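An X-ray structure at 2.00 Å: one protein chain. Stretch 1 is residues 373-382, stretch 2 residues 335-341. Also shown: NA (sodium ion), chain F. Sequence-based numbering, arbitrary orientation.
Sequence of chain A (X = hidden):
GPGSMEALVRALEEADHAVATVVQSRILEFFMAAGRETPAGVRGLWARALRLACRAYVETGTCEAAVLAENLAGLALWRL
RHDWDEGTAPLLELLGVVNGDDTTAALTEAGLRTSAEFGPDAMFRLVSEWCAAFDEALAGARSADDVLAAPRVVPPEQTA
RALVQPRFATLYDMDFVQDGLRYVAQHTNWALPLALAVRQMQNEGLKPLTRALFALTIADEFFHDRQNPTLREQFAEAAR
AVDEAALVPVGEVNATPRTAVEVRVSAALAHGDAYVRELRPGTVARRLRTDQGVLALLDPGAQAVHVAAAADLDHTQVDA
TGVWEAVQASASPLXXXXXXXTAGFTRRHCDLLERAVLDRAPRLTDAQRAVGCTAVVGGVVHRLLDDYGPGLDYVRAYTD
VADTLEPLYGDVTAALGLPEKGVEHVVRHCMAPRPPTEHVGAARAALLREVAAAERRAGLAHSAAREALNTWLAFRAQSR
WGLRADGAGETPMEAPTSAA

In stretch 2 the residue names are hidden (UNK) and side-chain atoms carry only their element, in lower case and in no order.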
# COMPACT_ATOMS: atom_id res chain seq x y z
N CYS A 373 -14.86 -17.49 -10.11
CA CYS A 373 -14.59 -17.04 -8.75
C CYS A 373 -13.13 -16.66 -8.55
O CYS A 373 -12.83 -15.60 -8.01
CB CYS A 373 -14.97 -18.15 -7.75
SG CYS A 373 -16.77 -18.22 -7.49
N THR A 374 -12.22 -17.53 -8.97
CA THR A 374 -10.80 -17.24 -8.82
C THR A 374 -10.41 -15.97 -9.56
O THR A 374 -9.63 -15.15 -9.05
CB THR A 374 -9.94 -18.43 -9.30
OG1 THR A 374 -10.33 -19.62 -8.60
CG2 THR A 374 -8.45 -18.17 -9.05
N ALA A 375 -10.96 -15.78 -10.76
CA ALA A 375 -10.59 -14.63 -11.58
C ALA A 375 -11.21 -13.34 -11.05
O ALA A 375 -10.57 -12.29 -11.05
CB ALA A 375 -10.98 -14.85 -13.04
N VAL A 376 -12.46 -13.41 -10.59
CA VAL A 376 -13.09 -12.22 -10.01
C VAL A 376 -12.39 -11.75 -8.71
O VAL A 376 -12.03 -10.58 -8.55
CB VAL A 376 -14.58 -12.46 -9.71
CG1 VAL A 376 -15.13 -11.31 -8.90
CG2 VAL A 376 -15.37 -12.63 -11.02
N VAL A 377 -12.20 -12.67 -7.77
CA VAL A 377 -11.51 -12.32 -6.53
C VAL A 377 -10.06 -11.88 -6.83
O VAL A 377 -9.55 -10.92 -6.24
CB VAL A 377 -11.52 -13.50 -5.56
CG1 VAL A 377 -10.57 -13.23 -4.37
CG2 VAL A 377 -12.94 -13.75 -5.07
N GLY A 378 -9.43 -12.56 -7.78
CA GLY A 378 -8.06 -12.28 -8.15
C GLY A 378 -7.88 -10.87 -8.69
O GLY A 378 -6.90 -10.19 -8.36
N GLY A 379 -8.81 -10.43 -9.54
CA GLY A 379 -8.72 -9.10 -10.12
C GLY A 379 -8.83 -8.05 -9.03
O GLY A 379 -8.17 -7.01 -9.07
N VAL A 380 -9.66 -8.34 -8.05
CA VAL A 380 -9.84 -7.41 -6.94
C VAL A 380 -8.58 -7.40 -6.06
O VAL A 380 -8.06 -6.34 -5.71
CB VAL A 380 -11.09 -7.75 -6.13
CG1 VAL A 380 -11.19 -6.85 -4.89
CG2 VAL A 380 -12.34 -7.61 -7.01
N VAL A 381 -8.07 -8.58 -5.74
CA VAL A 381 -6.81 -8.68 -4.99
C VAL A 381 -5.67 -7.91 -5.68
O VAL A 381 -4.96 -7.14 -5.05
CB VAL A 381 -6.38 -10.15 -4.79
CG1 VAL A 381 -4.93 -10.24 -4.30
CG2 VAL A 381 -7.34 -10.84 -3.83
N HIS A 382 -5.51 -8.13 -6.99
CA HIS A 382 -4.43 -7.47 -7.74
C HIS A 382 -4.54 -5.96 -7.70
O HIS A 382 -3.53 -5.24 -7.59
CB HIS A 382 -4.39 -7.96 -9.19
CG HIS A 382 -3.69 -9.27 -9.36
ND1 HIS A 382 -2.35 -9.44 -9.10
CD2 HIS A 382 -4.15 -10.49 -9.74
CE1 HIS A 382 -2.01 -10.70 -9.32
NE2 HIS A 382 -3.09 -11.36 -9.72
N UNK A 335 -0.47 -14.94 1.13
CA UNK A 335 -1.09 -16.23 0.86
C UNK A 335 -1.93 -16.22 -0.41
O UNK A 335 -1.82 -17.11 -1.25
c UNK A 335 -1.09 -16.99 3.29
o UNK A 335 -3.12 -17.46 4.47
c UNK A 335 -1.92 -17.24 4.54
n UNK A 335 -1.27 -17.19 5.70
c UNK A 335 -1.94 -16.66 2.06
N UNK A 336 -2.79 -15.21 -0.55
CA UNK A 336 -3.72 -15.22 -1.66
C UNK A 336 -2.99 -14.90 -2.97
O UNK A 336 -3.23 -15.54 -3.99
c UNK A 336 -4.94 -14.28 -1.43
c UNK A 336 -4.50 -12.82 -1.36
c UNK A 336 -5.99 -14.47 -2.54
N UNK A 337 -2.07 -13.93 -2.94
CA UNK A 337 -1.31 -13.60 -4.14
C UNK A 337 -0.41 -14.75 -4.58
O UNK A 337 -0.26 -15.01 -5.76
c UNK A 337 -0.47 -12.33 -3.95
c UNK A 337 -1.37 -11.17 -3.57
c UNK A 337 0.30 -12.03 -5.23
N UNK A 338 0.17 -15.47 -3.62
CA UNK A 338 0.97 -16.64 -3.97
C UNK A 338 0.10 -17.73 -4.62
O UNK A 338 0.53 -18.40 -5.56
o UNK A 338 3.49 -18.21 -0.96
c UNK A 338 3.38 -18.94 -1.96
c UNK A 338 2.37 -18.56 -3.03
o UNK A 338 4.07 -19.97 -2.14
c UNK A 338 1.68 -17.22 -2.74
N UNK A 339 -1.12 -17.88 -4.12
CA UNK A 339 -2.03 -18.88 -4.66
C UNK A 339 -2.40 -18.51 -6.09
O UNK A 339 -2.44 -19.38 -6.97
c UNK A 339 -3.27 -18.98 -3.81
N UNK A 340 -2.68 -17.23 -6.31
CA UNK A 340 -3.13 -16.78 -7.63
C UNK A 340 -2.04 -16.91 -8.66
O UNK A 340 -2.22 -17.56 -9.68
c UNK A 340 -4.92 -15.13 -6.81
c UNK A 340 -6.07 -15.61 -7.68
c UNK A 340 -3.60 -15.33 -7.56
c UNK A 340 -5.11 -13.67 -6.43
N UNK A 341 -0.90 -16.28 -8.40
CA UNK A 341 0.17 -16.20 -9.39
C UNK A 341 0.77 -17.57 -9.70
O UNK A 341 1.07 -17.88 -10.85
c UNK A 341 1.29 -15.24 -8.90
c UNK A 341 0.72 -13.82 -8.71
c UNK A 341 2.45 -15.26 -9.87
NA NA F . -2.13 -3.27 -8.16

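Position 335 carries three side-chain carbons in a row, the third bearing one oxygen and one nitrogen. That is a terminal amide on a two-carbon stem. The side chain is exposed and out of reach of stretch 1. The residue is glutamine, Q335.

Position 336 has three side-chain carbons, the first carrying the other two. CA-to-CB points toward stretch 1, and one methyl lies 3.9 Å from V381 CG1. A fork directly at CB with two methyls and no heteroatom is valine. In V336 the methyl in question is CG1, and chi1 is p.

Position 337 shows the same pattern, one carbon carrying two. Its CB points sideways, yet one methyl comes within 3.8 Å of V381 CG1. This is again valine, V337, with chi1 t; the methyl is CG2.

Position 338 has three carbons in a row, the third bearing two oxygens. This fits a carboxylate. The chain is extended, exposed and out of reach of stretch 1. The residue is glutamate, E338.

Position 339 has a single side-chain carbon. It makes no contact with stretch 1. The residue is alanine, A339. Its N donates to Q335 O at 3.1 Å, part of the helical ladder.

Position 340 has four carbons, forked at the second. CA-to-CB points toward stretch 1. One terminal methyl lies 3.7 Å from G378 CA and 4.0 Å from V381 CG1; the other lies 3.8 Å from T374 CG2. A fork one carbon beyond CB is leucine, L340. The first methyl is CD1, the second CD2.

Position 341 has one carbon carrying two others. One methyl lies 4.2 Å from H382 CE1, at the ring edge and near the ring plane. The residue is valine, V341, and the methyl is CG2.

The contact joins two helices whose axes approach to 10.6 Å, with 124° between their directions. It buries 312 Å² in total, and no hydrogen bond crosses it. L340 is the largest contributor. It lies over G378, with L340 CD1 3.7 Å from G378 CA. An ideal CB on G378 would be tight against L340 CD2, at 3.1 Å, so the missing side chain leaves room for CD2. The CA atoms of G378 and L340 are 6.7 Å apart, the closer of the two registered pairs. V381 packs against V336, V337 and L340. T374 OG1 and H382 NE2 are hydrogen-bonded elsewhere in the structure. H382 O binds the sodium ion (NA) at 2.5 Å.

Stretch 2 335-341: QVVEALV
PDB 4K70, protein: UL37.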